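Local coordinates for StiE protein (Stigmatella aurantiaca, PDB 6ECX) that belongs to a polyketide synthase and, through this O-methyltransferase domain, binds S-adenosylmethionine and probably O-methylates a polyketide intermediate, at residues D116-S121 with F144-A149; K150-G155 with F176-R181. All coordinates share one frame; numbering follows the deposited sequence.

Contact 1: residues D116-S121 with F144-A149; sequences DGYTIS and FQRDSA. With SAM (S-adenosylmethionine), chain B.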
# COMPACT_ATOMS: atom_id res chain seq x y z
N ASP A 116 -9.69 -12.67 -3.33
CA ASP A 116 -8.52 -13.43 -3.75
C ASP A 116 -7.26 -12.62 -3.49
O ASP A 116 -7.26 -11.40 -3.61
CB ASP A 116 -8.60 -13.80 -5.24
CG ASP A 116 -9.78 -14.71 -5.55
OD1 ASP A 116 -10.03 -15.60 -4.72
OD2 ASP A 116 -10.46 -14.54 -6.59
N GLY A 117 -6.19 -13.30 -3.13
CA GLY A 117 -4.90 -12.64 -2.93
C GLY A 117 -3.81 -13.32 -3.73
O GLY A 117 -3.79 -14.55 -3.85
N TYR A 118 -2.91 -12.51 -4.28
CA TYR A 118 -1.67 -13.00 -4.90
C TYR A 118 -0.48 -12.49 -4.10
O TYR A 118 -0.44 -11.33 -3.69
CB TYR A 118 -1.49 -12.49 -6.34
CG TYR A 118 -2.18 -13.24 -7.46
CD1 TYR A 118 -3.11 -14.23 -7.21
CD2 TYR A 118 -1.90 -12.93 -8.80
CE1 TYR A 118 -3.73 -14.90 -8.24
CE2 TYR A 118 -2.52 -13.60 -9.84
CZ TYR A 118 -3.43 -14.59 -9.54
OH TYR A 118 -4.07 -15.29 -10.55
N THR A 119 0.49 -13.37 -3.87
CA THR A 119 1.80 -12.96 -3.39
C THR A 119 2.85 -13.84 -4.06
O THR A 119 2.59 -15.00 -4.36
CB THR A 119 1.91 -13.08 -1.85
OG1 THR A 119 3.24 -12.74 -1.43
CG2 THR A 119 1.59 -14.49 -1.40
N ILE A 120 4.03 -13.28 -4.30
CA ILE A 120 5.09 -14.08 -4.91
C ILE A 120 5.89 -14.84 -3.86
O ILE A 120 6.66 -15.74 -4.23
CB ILE A 120 6.06 -13.22 -5.75
CG1 ILE A 120 6.69 -12.12 -4.90
CG2 ILE A 120 5.36 -12.67 -6.98
CD1 ILE A 120 7.64 -11.24 -5.67
N SER A 121 5.72 -14.53 -2.58
CA SER A 121 6.42 -15.24 -1.52
C SER A 121 5.69 -16.53 -1.17
O SER A 121 4.53 -16.49 -0.73
CB SER A 121 6.55 -14.35 -0.29
OG SER A 121 7.00 -15.11 0.83
N PHE A 144 -2.97 -17.34 -3.62
CA PHE A 144 -2.14 -17.95 -4.66
C PHE A 144 -0.75 -17.36 -4.60
O PHE A 144 -0.59 -16.15 -4.43
CB PHE A 144 -2.71 -17.72 -6.07
CG PHE A 144 -4.13 -18.20 -6.25
CD1 PHE A 144 -5.21 -17.37 -5.92
CD2 PHE A 144 -4.39 -19.44 -6.81
CE1 PHE A 144 -6.52 -17.79 -6.13
CE2 PHE A 144 -5.70 -19.87 -7.01
CZ PHE A 144 -6.76 -19.05 -6.67
N GLN A 145 0.26 -18.22 -4.74
CA GLN A 145 1.63 -17.78 -4.97
C GLN A 145 1.76 -17.55 -6.47
O GLN A 145 2.06 -18.45 -7.24
CB GLN A 145 2.64 -18.82 -4.48
CG GLN A 145 4.07 -18.29 -4.45
CD GLN A 145 5.10 -19.40 -4.29
OE1 GLN A 145 4.75 -20.58 -4.24
NE2 GLN A 145 6.37 -19.03 -4.20
N ARG A 146 1.49 -16.31 -6.90
CA ARG A 146 1.49 -15.97 -8.31
C ARG A 146 1.99 -14.54 -8.47
O ARG A 146 2.01 -13.76 -7.52
CB ARG A 146 0.09 -16.14 -8.94
CG ARG A 146 -0.47 -17.57 -8.84
CD ARG A 146 -1.06 -18.07 -10.14
NE ARG A 146 -2.48 -17.78 -10.23
CZ ARG A 146 -3.43 -18.70 -10.29
NH1 ARG A 146 -3.12 -19.98 -10.29
NH2 ARG A 146 -4.70 -18.33 -10.37
N ASP A 147 2.42 -14.23 -9.69
CA ASP A 147 3.04 -12.95 -10.01
C ASP A 147 2.02 -12.08 -10.73
O ASP A 147 1.60 -12.41 -11.84
CB ASP A 147 4.29 -13.16 -10.87
CG ASP A 147 5.05 -11.86 -11.17
OD1 ASP A 147 4.42 -10.77 -11.23
OD2 ASP A 147 6.28 -11.94 -11.34
N SER A 148 1.66 -10.96 -10.09
CA SER A 148 0.58 -10.10 -10.56
C SER A 148 0.88 -9.41 -11.89
O SER A 148 -0.04 -8.89 -12.53
CB SER A 148 0.27 -9.05 -9.49
OG SER A 148 -0.19 -9.66 -8.29
N ALA A 149 2.14 -9.38 -12.32
CA ALA A 149 2.49 -8.93 -13.66
C ALA A 149 2.54 -10.07 -14.68
O ALA A 149 2.51 -9.80 -15.89
CB ALA A 149 3.85 -8.22 -13.66
N SAM B . -0.25 -5.25 1.00
CA SAM B . 0.32 -5.93 2.15
C SAM B . 0.21 -5.07 3.40
O SAM B . -0.08 -3.88 3.29
OXT SAM B . 0.40 -5.52 4.54
CB SAM B . 1.77 -6.29 1.88
CG SAM B . 2.63 -5.14 1.38
SD SAM B . 4.36 -5.65 1.29
CE SAM B . 5.19 -4.07 1.62
C5' SAM B . 4.60 -5.98 -0.47
C4' SAM B . 3.88 -7.24 -0.94
O4' SAM B . 3.81 -7.34 -2.35
C3' SAM B . 4.50 -8.55 -0.47
O3' SAM B . 3.43 -9.35 -0.00
C2' SAM B . 5.07 -9.19 -1.73
O2' SAM B . 5.07 -10.60 -1.73
C1' SAM B . 4.09 -8.66 -2.77
N9 SAM B . 4.57 -8.65 -4.17
C8 SAM B . 5.69 -8.01 -4.64
N7 SAM B . 5.76 -8.20 -5.98
C5 SAM B . 4.71 -8.95 -6.38
C6 SAM B . 4.30 -9.43 -7.61
N6 SAM B . 5.01 -9.18 -8.71
N1 SAM B . 3.15 -10.19 -7.71
C2 SAM B . 2.39 -10.46 -6.59
N3 SAM B . 2.81 -9.97 -5.37
C4 SAM B . 3.95 -9.24 -5.25
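Y118 OH is gripped side-on by two nitrogens of the R146 guanidinium, NE at 3.0 Å and NH2 at 3.1 Å from Y118 OH. The oxygen lies 5° out of the guanidinium plane and takes an N-H from each, both bonds somewhat bent; D152 O lies unusually close to the same hydroxyl and is probably a further partner. The R146 chain, bent at chi2 and chi3, runs from over one ring face to the hydroxyl: R146 CB sits over the centre of that face, 3.7 Å from the Y118 ring centroid, while the guanidinium plane stands at 88° to the ring. F144 is on the same side of the sheet. Its CD1 meets the Y118 ring edge in plane, and R146 NH2 lies above one face of the F144 ring, toward the rim.

Backbone evidence places Y118 and F144 on adjacent parallel strands of a Rossmann-like methyltransferase sheet, joined by the helix 122-134 in a beta-alpha-beta unit. F144 N donates to G117 O and T119 N to F144 O, bracketing the Y118-F144 bridge. Q145, extended beyond CG, adds a further link, NE2 to I120 O at 3.3 Å, a bond straight at the hydrogen (167°) although the donor stands above the carbonyl plane.

Residues at and just beyond the C-terminal ends of the two strands contribute to the cofactor site. S148 N donates to SAM N1 at 2.9 Å, almost perfectly straight, and SAM N6 donates to D147 OD1 at 3.0 Å. D147 OD1 also accepts from A149 N, an Asx turn that helps fix the carboxylate, while K150 pairs with D147 OD2. I120 CG2 packs against the adenine, 3.4 Å from SAM N1. At the ribose, T119 OG1 lies 2.8 Å from SAM O2', with Q124 bonding to both T119 OG1 and the cofactor.

Contact 2: residues K150-G155 with F176-R181; sequences KDDFPG and FSNIDR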
# COMPACT_ATOMS: atom_id res chain seq x y z
N LYS A 150 2.62 -11.33 -14.25
CA LYS A 150 2.77 -12.44 -15.17
C LYS A 150 1.58 -13.39 -15.20
O LYS A 150 1.40 -14.09 -16.19
CB LYS A 150 4.02 -13.28 -14.84
CG LYS A 150 5.31 -12.51 -14.76
CD LYS A 150 6.46 -13.46 -14.41
CE LYS A 150 7.80 -12.76 -14.49
NZ LYS A 150 7.84 -11.55 -13.61
N ASP A 151 0.79 -13.44 -14.12
CA ASP A 151 -0.32 -14.38 -13.97
C ASP A 151 -1.63 -13.61 -13.93
O ASP A 151 -1.82 -12.74 -13.07
CB ASP A 151 -0.18 -15.19 -12.68
CG ASP A 151 1.02 -16.12 -12.71
OD1 ASP A 151 1.16 -16.89 -13.68
OD2 ASP A 151 1.82 -16.07 -11.74
N ASP A 152 -2.55 -13.95 -14.84
CA ASP A 152 -3.86 -13.32 -14.82
C ASP A 152 -4.52 -13.51 -13.46
O ASP A 152 -4.43 -14.57 -12.84
CB ASP A 152 -4.75 -13.91 -15.91
CG ASP A 152 -4.53 -13.26 -17.25
OD1 ASP A 152 -3.63 -12.40 -17.35
OD2 ASP A 152 -5.26 -13.59 -18.21
N PHE A 153 -5.16 -12.44 -12.97
CA PHE A 153 -6.00 -12.57 -11.80
C PHE A 153 -7.11 -13.58 -12.09
O PHE A 153 -7.52 -13.75 -13.24
CB PHE A 153 -6.57 -11.20 -11.42
CG PHE A 153 -5.51 -10.19 -11.08
CD1 PHE A 153 -4.45 -10.53 -10.25
CD2 PHE A 153 -5.57 -8.89 -11.60
CE1 PHE A 153 -3.46 -9.58 -9.93
CE2 PHE A 153 -4.60 -7.96 -11.30
CZ PHE A 153 -3.54 -8.30 -10.45
N PRO A 154 -7.59 -14.31 -11.07
CA PRO A 154 -8.46 -15.46 -11.30
C PRO A 154 -9.94 -15.15 -11.19
O PRO A 154 -10.69 -15.84 -10.49
CB PRO A 154 -8.01 -16.44 -10.21
CG PRO A 154 -7.64 -15.55 -9.07
CD PRO A 154 -7.10 -14.26 -9.67
N GLY A 155 -10.39 -14.10 -11.86
CA GLY A 155 -11.78 -13.72 -11.80
C GLY A 155 -11.98 -12.29 -12.26
O GLY A 155 -11.06 -11.64 -12.78
N PHE A 176 -0.83 -3.32 -14.91
CA PHE A 176 -2.05 -2.53 -15.04
C PHE A 176 -2.95 -3.05 -16.15
O PHE A 176 -4.17 -2.87 -16.08
CB PHE A 176 -1.70 -1.04 -15.21
CG PHE A 176 -1.48 -0.36 -13.89
CD1 PHE A 176 -0.24 -0.43 -13.26
CD2 PHE A 176 -2.52 0.25 -13.22
CE1 PHE A 176 -0.05 0.14 -12.02
CE2 PHE A 176 -2.32 0.83 -11.97
CZ PHE A 176 -1.09 0.76 -11.37
N SER A 177 -2.40 -3.76 -17.13
CA SER A 177 -3.24 -4.50 -18.07
C SER A 177 -3.99 -5.61 -17.35
O SER A 177 -5.20 -5.80 -17.57
CB SER A 177 -2.36 -5.07 -19.20
OG SER A 177 -3.04 -6.07 -19.93
N ASN A 178 -3.30 -6.35 -16.48
CA ASN A 178 -3.95 -7.38 -15.67
C ASN A 178 -5.06 -6.79 -14.80
O ASN A 178 -6.13 -7.38 -14.63
CB ASN A 178 -2.90 -8.08 -14.81
CG ASN A 178 -3.36 -9.45 -14.31
OD1 ASN A 178 -4.45 -9.93 -14.65
ND2 ASN A 178 -2.51 -10.08 -13.51
N ILE A 179 -4.82 -5.62 -14.21
CA ILE A 179 -5.85 -4.98 -13.40
C ILE A 179 -7.06 -4.63 -14.26
O ILE A 179 -8.21 -4.98 -13.94
CB ILE A 179 -5.29 -3.73 -12.69
CG1 ILE A 179 -4.28 -4.14 -11.60
CG2 ILE A 179 -6.45 -2.91 -12.08
CD1 ILE A 179 -3.47 -2.97 -11.02
N ASP A 180 -6.80 -3.96 -15.38
CA ASP A 180 -7.86 -3.57 -16.32
C ASP A 180 -8.69 -4.77 -16.77
O ASP A 180 -9.92 -4.77 -16.65
CB ASP A 180 -7.22 -2.86 -17.53
CG ASP A 180 -8.24 -2.34 -18.51
OD1 ASP A 180 -9.44 -2.30 -18.16
OD2 ASP A 180 -7.84 -1.98 -19.64
N ARG A 181 -8.04 -5.82 -17.26
CA ARG A 181 -8.79 -6.93 -17.83
C ARG A 181 -9.62 -7.69 -16.80
O ARG A 181 -10.50 -8.47 -17.19
CB ARG A 181 -7.82 -7.88 -18.55
CG ARG A 181 -7.21 -7.23 -19.79
CD ARG A 181 -6.22 -8.14 -20.55
NE ARG A 181 -4.98 -8.36 -19.80
CZ ARG A 181 -4.70 -9.49 -19.18
NH1 ARG A 181 -5.55 -10.51 -19.23
NH2 ARG A 181 -3.56 -9.62 -18.51
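The loop between strands 141-145 and 157-163 of the methyltransferase sheet docks here on helix 172-181, chiefly through one amide, that of N178. With CG anti to the backbone N (chi1 -160°), N178 projects toward the loop; its amide bonds at both ends. N178 OD1 accepts from F153 N at 3.1 Å, in the carbonyl plane and on a lone pair. N178 ND2 donates to D151 O at 2.8 Å, a more bent bond (135° at the hydrogen) with the donor above the carbonyl plane; S148 O is a second acceptor for this nitrogen. The buried amide therefore has partners at both its oxygen and its nitrogen.

It also lies flat on the F153 ring, the two planes only 10° apart, with N178 ND2 3.5 Å above the ring plane and over its centre. Beside it, F153 CE2 reaches I179 CG1 at 3.8 Å, adding an apolar contact with the helix.

One turn along, R181 forms a salt bridge with D152. R181 NH2 meets D152 OD1 at 3.0 Å on the syn side of the carboxylate, while the two bonds from R181 NH1 are weak. S177 OG accepts from R181 NE at 3.0 Å, nearly straight and in the guanidinium plane, which steadies that group's orientation. Here one asparagine amide, bonded to two loop backbone groups, joins the loop after strand 141-145 to helix 172-181 of the Rossmann-like methyltransferase fold.

In the fold
Following the chain, strand 114-119 leads through helix 122-134 to strand 141-145, and contact 1 closes that beta-alpha-beta loop at the outer edge of the sheet. Contact 2 opens immediately afterwards at K150 and closes, past strand 157-163, on helix 172-181. The two loops thus follow in series, neither nesting nor crossing, within the methyltransferase domain. Their centres are about 11 Å apart and they touch, residues of contact 1 meeting both the loop and the helix of contact 2. Contact 2 thereby connects helix 172-181 to the chain that carries the adenine-binding residues, linking edge strand 141-145, its neighbour 114-119 and the cofactor site to the helix.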